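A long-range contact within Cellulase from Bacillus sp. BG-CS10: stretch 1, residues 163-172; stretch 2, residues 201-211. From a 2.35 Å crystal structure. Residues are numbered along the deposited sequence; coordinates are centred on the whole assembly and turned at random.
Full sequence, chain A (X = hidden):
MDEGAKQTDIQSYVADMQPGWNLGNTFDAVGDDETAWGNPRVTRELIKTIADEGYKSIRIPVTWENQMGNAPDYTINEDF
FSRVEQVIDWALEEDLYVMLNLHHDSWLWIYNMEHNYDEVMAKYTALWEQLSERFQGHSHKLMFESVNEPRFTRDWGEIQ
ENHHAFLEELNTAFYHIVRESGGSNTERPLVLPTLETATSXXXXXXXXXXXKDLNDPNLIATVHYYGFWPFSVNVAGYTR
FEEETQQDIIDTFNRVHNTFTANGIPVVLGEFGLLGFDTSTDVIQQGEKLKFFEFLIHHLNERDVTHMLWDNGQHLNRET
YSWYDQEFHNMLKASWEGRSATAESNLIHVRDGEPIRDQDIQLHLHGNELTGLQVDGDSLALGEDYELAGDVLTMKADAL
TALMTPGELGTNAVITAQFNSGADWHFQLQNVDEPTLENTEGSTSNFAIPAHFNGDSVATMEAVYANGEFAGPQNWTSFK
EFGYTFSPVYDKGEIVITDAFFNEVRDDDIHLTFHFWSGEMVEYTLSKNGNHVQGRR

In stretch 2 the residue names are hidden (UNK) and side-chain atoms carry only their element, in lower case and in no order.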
# COMPACT_ATOMS: atom_id res chain seq x y z
N HIS A 163 10.19 3.68 26.04
CA HIS A 163 10.06 3.04 24.73
C HIS A 163 11.33 3.27 23.91
O HIS A 163 11.93 2.32 23.41
CB HIS A 163 8.84 3.56 23.98
CG HIS A 163 7.54 3.09 24.54
ND1 HIS A 163 6.33 3.35 23.93
CD2 HIS A 163 7.25 2.37 25.65
CE1 HIS A 163 5.35 2.81 24.64
NE2 HIS A 163 5.89 2.22 25.69
N HIS A 164 11.73 4.53 23.79
CA HIS A 164 12.95 4.89 23.06
C HIS A 164 14.14 4.13 23.62
O HIS A 164 14.97 3.61 22.86
CB HIS A 164 13.22 6.39 23.14
CG HIS A 164 12.10 7.24 22.62
ND1 HIS A 164 11.57 7.07 21.36
CD2 HIS A 164 11.42 8.27 23.18
CE1 HIS A 164 10.61 7.96 21.17
NE2 HIS A 164 10.50 8.70 22.26
N ALA A 165 14.21 4.06 24.95
CA ALA A 165 15.29 3.31 25.57
C ALA A 165 15.26 1.83 25.17
O ALA A 165 16.30 1.24 24.84
CB ALA A 165 15.23 3.44 27.08
N PHE A 166 14.07 1.24 25.17
CA PHE A 166 13.89 -0.16 24.79
C PHE A 166 14.35 -0.43 23.36
O PHE A 166 15.04 -1.42 23.09
CB PHE A 166 12.43 -0.60 24.94
CG PHE A 166 11.95 -0.63 26.36
CD1 PHE A 166 12.84 -0.80 27.42
CD2 PHE A 166 10.59 -0.51 26.65
CE1 PHE A 166 12.39 -0.83 28.72
CE2 PHE A 166 10.14 -0.54 27.96
CZ PHE A 166 11.04 -0.70 28.99
N LEU A 167 13.94 0.44 22.44
CA LEU A 167 14.31 0.26 21.04
C LEU A 167 15.82 0.39 20.89
O LEU A 167 16.43 -0.39 20.16
CB LEU A 167 13.59 1.26 20.14
CG LEU A 167 13.95 1.14 18.65
CD1 LEU A 167 13.84 -0.30 18.16
CD2 LEU A 167 13.08 2.05 17.82
N GLU A 168 16.42 1.35 21.59
CA GLU A 168 17.86 1.51 21.49
C GLU A 168 18.60 0.28 22.04
O GLU A 168 19.63 -0.13 21.50
CB GLU A 168 18.34 2.77 22.20
CG GLU A 168 19.84 2.99 22.07
CD GLU A 168 20.23 4.46 22.06
OE1 GLU A 168 19.36 5.31 22.30
OE2 GLU A 168 21.42 4.75 21.79
N GLU A 169 18.06 -0.32 23.09
CA GLU A 169 18.67 -1.51 23.67
C GLU A 169 18.53 -2.71 22.73
O GLU A 169 19.46 -3.51 22.61
CB GLU A 169 18.06 -1.84 25.03
CG GLU A 169 18.41 -0.83 26.11
CD GLU A 169 17.43 -0.83 27.28
OE1 GLU A 169 16.80 -1.88 27.53
OE2 GLU A 169 17.29 0.23 27.93
N LEU A 170 17.38 -2.84 22.08
CA LEU A 170 17.19 -3.91 21.10
C LEU A 170 18.16 -3.75 19.93
O LEU A 170 18.83 -4.70 19.52
CB LEU A 170 15.75 -3.93 20.59
CG LEU A 170 14.70 -4.45 21.57
CD1 LEU A 170 13.34 -4.37 20.92
CD2 LEU A 170 15.01 -5.88 22.00
N ASN A 171 18.22 -2.53 19.40
CA ASN A 171 19.07 -2.24 18.25
C ASN A 171 20.55 -2.47 18.59
O ASN A 171 21.28 -3.07 17.80
CB ASN A 171 18.84 -0.80 17.77
CG ASN A 171 17.56 -0.66 16.95
OD1 ASN A 171 17.08 -1.63 16.37
ND2 ASN A 171 17.01 0.55 16.90
N THR A 172 20.96 -2.02 19.77
CA THR A 172 22.34 -2.15 20.23
C THR A 172 22.72 -3.61 20.47
O THR A 172 23.78 -4.08 20.04
CB THR A 172 22.57 -1.34 21.53
OG1 THR A 172 22.31 0.04 21.26
CG2 THR A 172 23.99 -1.49 22.01
N UNK A 201 9.81 13.65 13.46
CA UNK A 201 11.17 14.18 13.60
C UNK A 201 11.88 13.63 14.84
O UNK A 201 13.07 13.37 14.79
c UNK A 201 13.34 15.87 12.40
o UNK A 201 12.96 16.05 11.24
c UNK A 201 11.14 15.71 13.64
c UNK A 201 12.51 16.36 13.57
n UNK A 201 14.46 15.23 12.69
N UNK A 202 11.14 13.44 15.93
CA UNK A 202 11.77 12.96 17.16
C UNK A 202 12.24 11.51 17.03
O UNK A 202 13.34 11.16 17.47
o UNK A 202 10.97 11.67 20.25
c UNK A 202 10.82 13.09 18.34
c UNK A 202 11.46 12.65 19.65
o UNK A 202 12.45 13.29 20.07
N UNK A 203 11.40 10.67 16.42
CA UNK A 203 11.77 9.29 16.17
C UNK A 203 12.98 9.22 15.23
O UNK A 203 13.94 8.46 15.47
c UNK A 203 10.58 8.53 15.57
c UNK A 203 8.15 7.91 15.71
c UNK A 203 9.28 8.67 16.37
c UNK A 203 9.47 8.21 17.81
N UNK A 204 12.95 10.02 14.18
CA UNK A 204 14.08 10.11 13.25
C UNK A 204 15.36 10.47 14.00
O UNK A 204 16.39 9.82 13.83
c UNK A 204 12.44 11.94 10.21
c UNK A 204 13.80 11.13 12.15
c UNK A 204 12.82 9.48 10.51
c UNK A 204 12.63 10.82 11.21
N UNK A 205 15.27 11.49 14.84
CA UNK A 205 16.41 11.95 15.62
C UNK A 205 16.97 10.87 16.53
O UNK A 205 18.18 10.73 16.64
c UNK A 205 16.03 13.16 16.47
c UNK A 205 15.87 14.42 15.64
n UNK A 205 15.03 15.34 16.10
o UNK A 205 16.49 14.55 14.58
N UNK A 206 16.10 10.11 17.17
CA UNK A 206 16.56 9.08 18.10
C UNK A 206 17.22 7.91 17.39
O UNK A 206 18.21 7.36 17.88
c UNK A 206 15.39 8.61 18.96
n UNK A 206 14.66 10.28 24.24
c UNK A 206 14.81 9.75 19.77
n UNK A 206 13.19 11.21 22.73
n UNK A 206 14.42 9.36 22.15
c UNK A 206 14.09 10.29 23.04
c UNK A 206 13.85 9.27 20.81
N UNK A 207 16.68 7.53 16.23
CA UNK A 207 17.37 6.53 15.42
C UNK A 207 18.74 7.06 15.02
O UNK A 207 19.75 6.34 15.08
c UNK A 207 17.71 4.00 13.83
c UNK A 207 16.41 5.02 11.97
c UNK A 207 17.28 5.29 13.18
c UNK A 207 16.54 6.17 14.18
N UNK A 208 18.78 8.33 14.63
CA UNK A 208 20.02 9.01 14.26
C UNK A 208 21.06 8.93 15.37
O UNK A 208 22.22 8.59 15.15
n UNK A 208 22.28 12.60 12.37
c UNK A 208 20.86 11.18 13.24
n UNK A 208 21.94 10.52 12.71
c UNK A 208 19.72 10.47 13.90
c UNK A 208 22.78 11.40 12.19
c UNK A 208 21.07 12.50 13.02
N UNK A 209 20.61 9.22 16.59
CA UNK A 209 21.48 9.17 17.76
C UNK A 209 21.98 7.75 18.01
O UNK A 209 23.16 7.55 18.27
n UNK A 209 22.77 11.73 19.33
c UNK A 209 21.59 9.81 20.25
c UNK A 209 20.74 9.71 18.99
o UNK A 209 23.94 10.21 20.51
c UNK A 209 22.87 10.60 20.04
N UNK A 210 21.08 6.77 17.91
CA UNK A 210 21.49 5.37 18.05
C UNK A 210 22.60 5.02 17.06
O UNK A 210 23.59 4.37 17.42
c UNK A 210 20.76 2.95 17.95
c UNK A 210 20.31 4.41 17.82
o UNK A 210 19.27 4.67 18.77
N UNK A 211 22.44 5.47 15.83
CA UNK A 211 23.41 5.18 14.79
C UNK A 211 24.75 5.85 15.04
O UNK A 211 25.80 5.23 14.86
c UNK A 211 22.86 5.58 13.42
se UNK A 211 21.05 4.85 11.22
c UNK A 211 21.80 4.60 12.98
c UNK A 211 20.27 3.08 11.06
O HOH W 1 17.18 3.13 18.26

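Position 201 has three side-chain carbons, the third carrying one oxygen and one nitrogen. Out of reach of stretch 1, it is Gln-201.

Position 202 has two carbons, the second carrying two oxygens. One oxygen lies 3.6 Å from NE2 of His-164, but the two are not hydrogen-bonded. This is Asp-202.

Position 203 has four carbons, forked at the second. One branch tip lies 3.6 Å from CE1 of His-164, at the ring edge. It is Leu-203.

Position 204 also has four carbons forked at the second. Out of reach, it is Leu-204.

Position 205 has two carbons, the second carrying one oxygen and one nitrogen. Out of contact, it is Asn-205, and its OD1 accepts a hydrogen bond from NE2 of Gln-201 at 2.9 Å.

Position 206 has three carbons, a nitrogen, then a carbon carrying two more nitrogens. The chain nitrogen sits 3.2 Å from CG of His-164, over the ring face. Only arginine fits: Arg-206. Its NH1 also forms a salt bridge with OD2 of Asp-202 at 3.4 Å, a weak hydrogen bond.

Position 207 has four carbons forked at the second. CA-to-CB points away from stretch 1, but the end of the side chain comes nearer: one branch-tip carbon is 4.7 Å from ND2 of Asn-171. It is Leu-207.

Position 208 has one carbon and a five-membered ring of three carbons and two nitrogens. Out of reach, it is His-208.

Position 209 has three carbons, the third carrying one oxygen and one nitrogen. Out of contact, it is Gln-209.

Position 210 has one carbon carrying an oxygen and a carbon. The oxygen is 3.4 Å from CD of Glu-168, and the terminal carbon is 4.2 Å from CB of Asn-171. It is Thr-210.

Position 211 has two carbons, a selenium and a last carbon, unbranched. Out of contact, it is Met-211, present as selenomethionine.

The two helices run in broadly the same direction, at 37°, with axes 10.6 Å apart at closest approach. No direct hydrogen bond joins them. At one site the guanidinium of Arg-206 lies flat on His-164, planes at 5° and centres 3.9 Å apart. Arg-206 CD also makes a CH-pi contact, 3.2 Å from the centroid of the His-164 ring. At the other site Thr-210 packs against Glu-168 and Asn-171. There a water bridges the helices, 2.9 Å from ND2 of Asn-171 and 2.6 Å from OG1 of Thr-210. The water accepts from Asn-171.

Stretch 2 (201-211) QDLLNRLHQTM
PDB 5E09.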